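Long-range contact in uncharacterized protein (Clostridium sporogenes, PDB 4Q0Y), which is of unknown function but has a hot-dog, thioesterase-like fold: residues I5-F16 and S69-V79. Numbering follows the deposited sequence. Where two conformers were deposited one is given.
Sequences ISSLSSIDVFKF and SYHIQPNLKYV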
loop_
_atom_site.group_PDB
_atom_site.type_symbol
_atom_site.label_atom_id
_atom_site.label_comp_id
_atom_site.label_asym_id
_atom_site.label_seq_id
_atom_site.Cartn_x
_atom_site.Cartn_y
_atom_site.Cartn_z
ATOM N N ILE B 5 2.371 -9.369 4.794
ATOM C CA ILE B 5 3.515 -9.159 3.890
ATOM C C ILE B 5 4.139 -7.827 4.239
ATOM O O ILE B 5 3.462 -6.782 4.203
ATOM C CB ILE B 5 3.166 -9.125 2.384
ATOM C CG1 ILE B 5 2.490 -10.430 1.951
ATOM C CG2 ILE B 5 4.434 -8.888 1.524
ATOM C CD1 ILE B 5 1.778 -10.345 0.612
ATOM N N SER B 6 5.425 -7.858 4.569
ATOM C CA SER B 6 6.165 -6.638 4.896
ATOM C C SER B 6 6.860 -6.067 3.685
ATOM O O SER B 6 7.002 -4.839 3.595
ATOM C CB SER B 6 7.182 -6.832 6.026
ATOM O OG SER B 6 7.990 -7.957 5.779
ATOM N N SER B 7 7.359 -6.934 2.796
ATOM C CA SER B 7 8.060 -6.477 1.585
ATOM C C SER B 7 8.087 -7.559 0.526
ATOM O O SER B 7 7.974 -8.750 0.860
ATOM C CB SER B 7 9.494 -6.044 1.915
ATOM O OG SER B 7 10.293 -7.119 2.432
ATOM N N LEU B 8 8.228 -7.141 -0.738
ATOM C CA LEU B 8 8.527 -8.041 -1.864
ATOM C C LEU B 8 9.897 -7.701 -2.390
ATOM O O LEU B 8 10.211 -6.525 -2.538
ATOM C CB LEU B 8 7.564 -7.845 -3.029
ATOM C CG LEU B 8 6.263 -8.615 -2.968
ATOM C CD1 LEU B 8 5.450 -8.277 -1.750
ATOM C CD2 LEU B 8 5.490 -8.308 -4.235
ATOM N N SER B 9 10.691 -8.718 -2.681
ATOM C CA SER B 9 12.034 -8.535 -3.255
ATOM C C SER B 9 11.997 -8.630 -4.779
ATOM O O SER B 9 12.773 -7.966 -5.449
ATOM C CB SER B 9 13.015 -9.529 -2.662
ATOM O OG SER B 9 12.524 -10.853 -2.810
ATOM N N SER B 10 11.084 -9.445 -5.307
ATOM C CA SER B 10 10.912 -9.591 -6.757
ATOM C C SER B 10 9.620 -10.341 -7.071
ATOM O O SER B 10 9.020 -10.939 -6.167
ATOM C CB SER B 10 12.072 -10.374 -7.383
ATOM O OG SER B 10 12.147 -11.669 -6.841
ATOM N N ILE B 11 9.233 -10.305 -8.345
ATOM C CA ILE B 11 8.178 -11.166 -8.866
ATOM C C ILE B 11 8.706 -11.877 -10.113
ATOM O O ILE B 11 8.976 -11.236 -11.107
ATOM C CB ILE B 11 6.878 -10.394 -9.245
ATOM C CG1 ILE B 11 6.326 -9.564 -8.077
ATOM C CG2 ILE B 11 5.827 -11.371 -9.767
ATOM C CD1 ILE B 11 5.311 -8.510 -8.476
ATOM N N ASP B 12 8.841 -13.196 -10.050
ATOM C CA ASP B 12 9.193 -13.993 -11.230
ATOM C C ASP B 12 7.943 -14.144 -12.092
ATOM O O ASP B 12 6.860 -14.406 -11.559
ATOM C CB ASP B 12 9.743 -15.351 -10.849
ATOM C CG ASP B 12 11.054 -15.243 -10.126
ATOM O OD1 ASP B 12 11.979 -14.690 -10.723
ATOM O OD2 ASP B 12 11.169 -15.719 -8.985
ATOM N N VAL B 13 8.106 -13.978 -13.406
ATOM C CA VAL B 13 6.992 -13.963 -14.344
ATOM C C VAL B 13 7.189 -15.085 -15.369
ATOM O O VAL B 13 8.258 -15.208 -15.982
ATOM C CB VAL B 13 6.858 -12.612 -15.059
ATOM C CG1 VAL B 13 5.647 -12.605 -16.005
ATOM C CG2 VAL B 13 6.769 -11.482 -14.031
ATOM N N PHE B 14 6.139 -15.871 -15.557
ATOM C CA PHE B 14 6.125 -17.061 -16.419
ATOM C C PHE B 14 4.945 -17.014 -17.378
ATOM O O PHE B 14 3.926 -16.373 -17.075
ATOM C CB PHE B 14 6.007 -18.337 -15.590
ATOM C CG PHE B 14 7.100 -18.511 -14.562
ATOM C CD1 PHE B 14 7.000 -17.885 -13.287
ATOM C CD2 PHE B 14 8.209 -19.306 -14.830
ATOM C CE1 PHE B 14 7.988 -18.047 -12.326
ATOM C CE2 PHE B 14 9.204 -19.457 -13.855
ATOM C CZ PHE B 14 9.091 -18.829 -12.614
ATOM N N LYS B 15 5.069 -17.717 -18.503
ATOM C CA LYS B 15 4.013 -17.771 -19.496
ATOM C C LYS B 15 2.806 -18.510 -18.939
ATOM O O LYS B 15 2.951 -19.560 -18.328
ATOM C CB LYS B 15 4.499 -18.443 -20.773
ATOM C CG LYS B 15 3.513 -18.395 -21.910
ATOM C CD LYS B 15 4.205 -18.848 -23.182
ATOM C CE LYS B 15 3.265 -18.844 -24.342
ATOM N NZ LYS B 15 2.665 -17.504 -24.580
ATOM N N PHE B 16 1.617 -17.950 -19.137
ATOM C CA PHE B 16 0.373 -18.568 -18.673
ATOM C C PHE B 16 0.056 -19.706 -19.639
ATOM O O PHE B 16 -0.506 -19.468 -20.705
ATOM C CB PHE B 16 -0.739 -17.501 -18.619
ATOM C CG PHE B 16 -1.909 -17.867 -17.752
ATOM C CD1 PHE B 16 -2.641 -19.042 -17.976
ATOM C CD2 PHE B 16 -2.334 -16.997 -16.753
ATOM C CE1 PHE B 16 -3.738 -19.355 -17.181
ATOM C CE2 PHE B 16 -3.450 -17.302 -15.961
ATOM C CZ PHE B 16 -4.125 -18.488 -16.166
ATOM N N SER B 69 -1.729 -11.919 -19.182
ATOM C CA SER B 69 -1.959 -13.190 -18.477
ATOM C C SER B 69 -0.594 -13.789 -18.180
ATOM O O SER B 69 0.192 -14.023 -19.092
ATOM C CB SER B 69 -2.838 -14.191 -19.228
ATOM O OG SER B 69 -3.970 -13.563 -19.767
ATOM N N TYR B 70 -0.341 -14.020 -16.903
ATOM C CA TYR B 70 0.929 -14.588 -16.446
ATOM C C TYR B 70 0.735 -15.518 -15.269
ATOM O O TYR B 70 -0.275 -15.461 -14.557
ATOM C CB TYR B 70 1.865 -13.476 -16.018
ATOM C CG TYR B 70 2.330 -12.543 -17.104
ATOM C CD1 TYR B 70 3.092 -13.014 -18.180
ATOM C CD2 TYR B 70 2.082 -11.158 -17.022
ATOM C CE1 TYR B 70 3.536 -12.163 -19.168
ATOM C CE2 TYR B 70 2.544 -10.281 -18.008
ATOM C CZ TYR B 70 3.248 -10.787 -19.087
ATOM O OH TYR B 70 3.716 -9.961 -20.082
ATOM N N HIS B 71 1.703 -16.425 -15.095
ATOM C CA HIS B 71 1.897 -17.116 -13.833
ATOM C C HIS B 71 3.010 -16.354 -13.169
ATOM O O HIS B 71 4.012 -16.074 -13.806
ATOM C CB HIS B 71 2.276 -18.569 -14.055
ATOM C CG HIS B 71 1.127 -19.417 -14.498
ATOM N ND1 HIS B 71 1.162 -20.793 -14.453
ATOM C CD2 HIS B 71 -0.088 -19.093 -14.992
ATOM C CE1 HIS B 71 0.028 -21.282 -14.907
ATOM N NE2 HIS B 71 -0.756 -20.276 -15.225
ATOM N N ILE B 72 2.811 -16.006 -11.895
ATOM C CA ILE B 72 3.747 -15.185 -11.165
ATOM C C ILE B 72 4.072 -15.757 -9.797
ATOM O O ILE B 72 3.239 -16.395 -9.135
ATOM C CB ILE B 72 3.262 -13.712 -11.023
ATOM C CG1 ILE B 72 1.952 -13.624 -10.206
ATOM C CG2 ILE B 72 3.076 -13.091 -12.396
ATOM C CD1 ILE B 72 1.534 -12.201 -9.878
ATOM N N GLN B 73 5.322 -15.504 -9.388
ATOM C CA GLN B 73 5.859 -15.924 -8.100
ATOM C C GLN B 73 6.405 -14.683 -7.414
ATOM O O GLN B 73 7.576 -14.326 -7.635
ATOM C CB GLN B 73 6.935 -16.989 -8.275
ATOM C CG GLN B 73 7.535 -17.485 -6.951
ATOM C CD GLN B 73 8.696 -18.437 -7.165
ATOM O OE1 GLN B 73 8.658 -19.316 -8.043
ATOM N NE2 GLN B 73 9.748 -18.253 -6.388
ATOM N N PRO B 74 5.575 -14.016 -6.591
ATOM C CA PRO B 74 6.100 -12.947 -5.750
ATOM C C PRO B 74 6.940 -13.544 -4.632
ATOM O O PRO B 74 6.487 -14.484 -3.950
ATOM C CB PRO B 74 4.841 -12.263 -5.186
ATOM C CG PRO B 74 3.780 -13.282 -5.273
ATOM C CD PRO B 74 4.097 -14.097 -6.503
ATOM N N ASN B 75 8.158 -13.032 -4.493
ATOM C CA ASN B 75 9.100 -13.436 -3.479
ATOM C C ASN B 75 9.082 -12.365 -2.412
ATOM O O ASN B 75 9.242 -11.180 -2.712
ATOM C CB ASN B 75 10.484 -13.593 -4.096
ATOM C CG ASN B 75 10.500 -14.683 -5.129
ATOM O OD1 ASN B 75 10.201 -15.832 -4.819
ATOM N ND2 ASN B 75 10.752 -14.322 -6.371
ATOM N N LEU B 76 8.824 -12.772 -1.179
ATOM C CA LEU B 76 8.448 -11.829 -0.153
ATOM C C LEU B 76 8.960 -12.145 1.231
ATOM O O LEU B 76 9.454 -13.247 1.506
ATOM C CB LEU B 76 6.926 -11.700 -0.154
ATOM C CG LEU B 76 6.135 -13.001 0.056
ATOM C CD1 LEU B 76 6.020 -13.402 1.515
ATOM C CD2 LEU B 76 4.765 -12.855 -0.602
ATOM N N LYS B 77 8.804 -11.165 2.095
ATOM C CA LYS B 77 9.008 -11.331 3.547
ATOM C C LYS B 77 7.691 -11.046 4.209
ATOM O O LYS B 77 6.977 -10.132 3.763
ATOM C CB LYS B 77 10.066 -10.385 4.101
ATOM C CG LYS B 77 11.408 -10.678 3.503
ATOM C CD LYS B 77 12.532 -9.796 3.992
ATOM C CE LYS B 77 13.803 -10.267 3.271
ATOM N NZ LYS B 77 14.487 -11.390 3.983
ATOM N N TYR B 78 7.393 -11.798 5.274
ATOM C CA TYR B 78 6.223 -11.556 6.098
ATOM C C TYR B 78 6.507 -11.648 7.576
ATOM O O TYR B 78 7.492 -12.254 7.996
ATOM C CB TYR B 78 5.100 -12.499 5.658
ATOM C CG TYR B 78 5.347 -13.967 5.912
ATOM C CD1 TYR B 78 6.072 -14.750 4.991
ATOM C CD2 TYR B 78 4.841 -14.584 7.051
ATOM C CE1 TYR B 78 6.279 -16.110 5.213
ATOM C CE2 TYR B 78 5.051 -15.951 7.299
ATOM C CZ TYR B 78 5.774 -16.710 6.365
ATOM O OH TYR B 78 6.007 -18.058 6.586
ATOM N N VAL B 79 5.629 -11.025 8.369
ATOM C CA VAL B 79 5.764 -10.967 9.802
ATOM C C VAL B 79 4.717 -11.896 10.414
ATOM O O VAL B 79 3.549 -11.851 10.020
ATOM C CB VAL B 79 5.585 -9.535 10.348
ATOM C CG1 VAL B 79 5.507 -9.516 11.858
ATOM C CG2 VAL B 79 6.728 -8.650 9.867
HETATM O O HOH W 1 1.707 -15.545 -20.663
#
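I5 crosses L76 at about a right angle, its CD1 4.1 Å from L76 CD2. A classic beta bulge sets S6 and S7 together opposite K77. S6 N gives K77 O a 2.9 Å bond, and K77 N returns one to S7 O. The K77 ammonium makes a salt bridge with D86 and a hydrogen bond with N82 of the second subunit. L8 touches P74 and L76. A second bulge follows between L8 and S10. S10 OG accepts a bond from N75 ND2 (3.0 Å). I11 CG2 lies alongside I72. N75 ND2 also bonds D12 OD2 (3.0 Å), meeting it from above the carboxylate plane, 52° out of it. Q73 NE2 bonds N75 OD1 on a lone pair, so both ends of the N75 amide are gripped and its rotation is fixed. V13 CG1, anti to its backbone nitrogen (chi1 -178°), makes a CH-pi contact over the Y70 ring, 3.6 Å from its centroid. F14 and H71 exchange backbone bonds. F16 offers its ring face to the edge of H71, centroids 4.4 Å apart and planes at 68°. A water bridges F16 N and S69 O. Strands 4-15 and 68-80 are neighbours in the antiparallel sheet of the hot-dog-like fold, where I5, L8 and I11 pack on helix 33-44. On the other face N75 joins S10, D12 and Q73, and a salt bridge from D12 OD1 to K26 probably balances the charge.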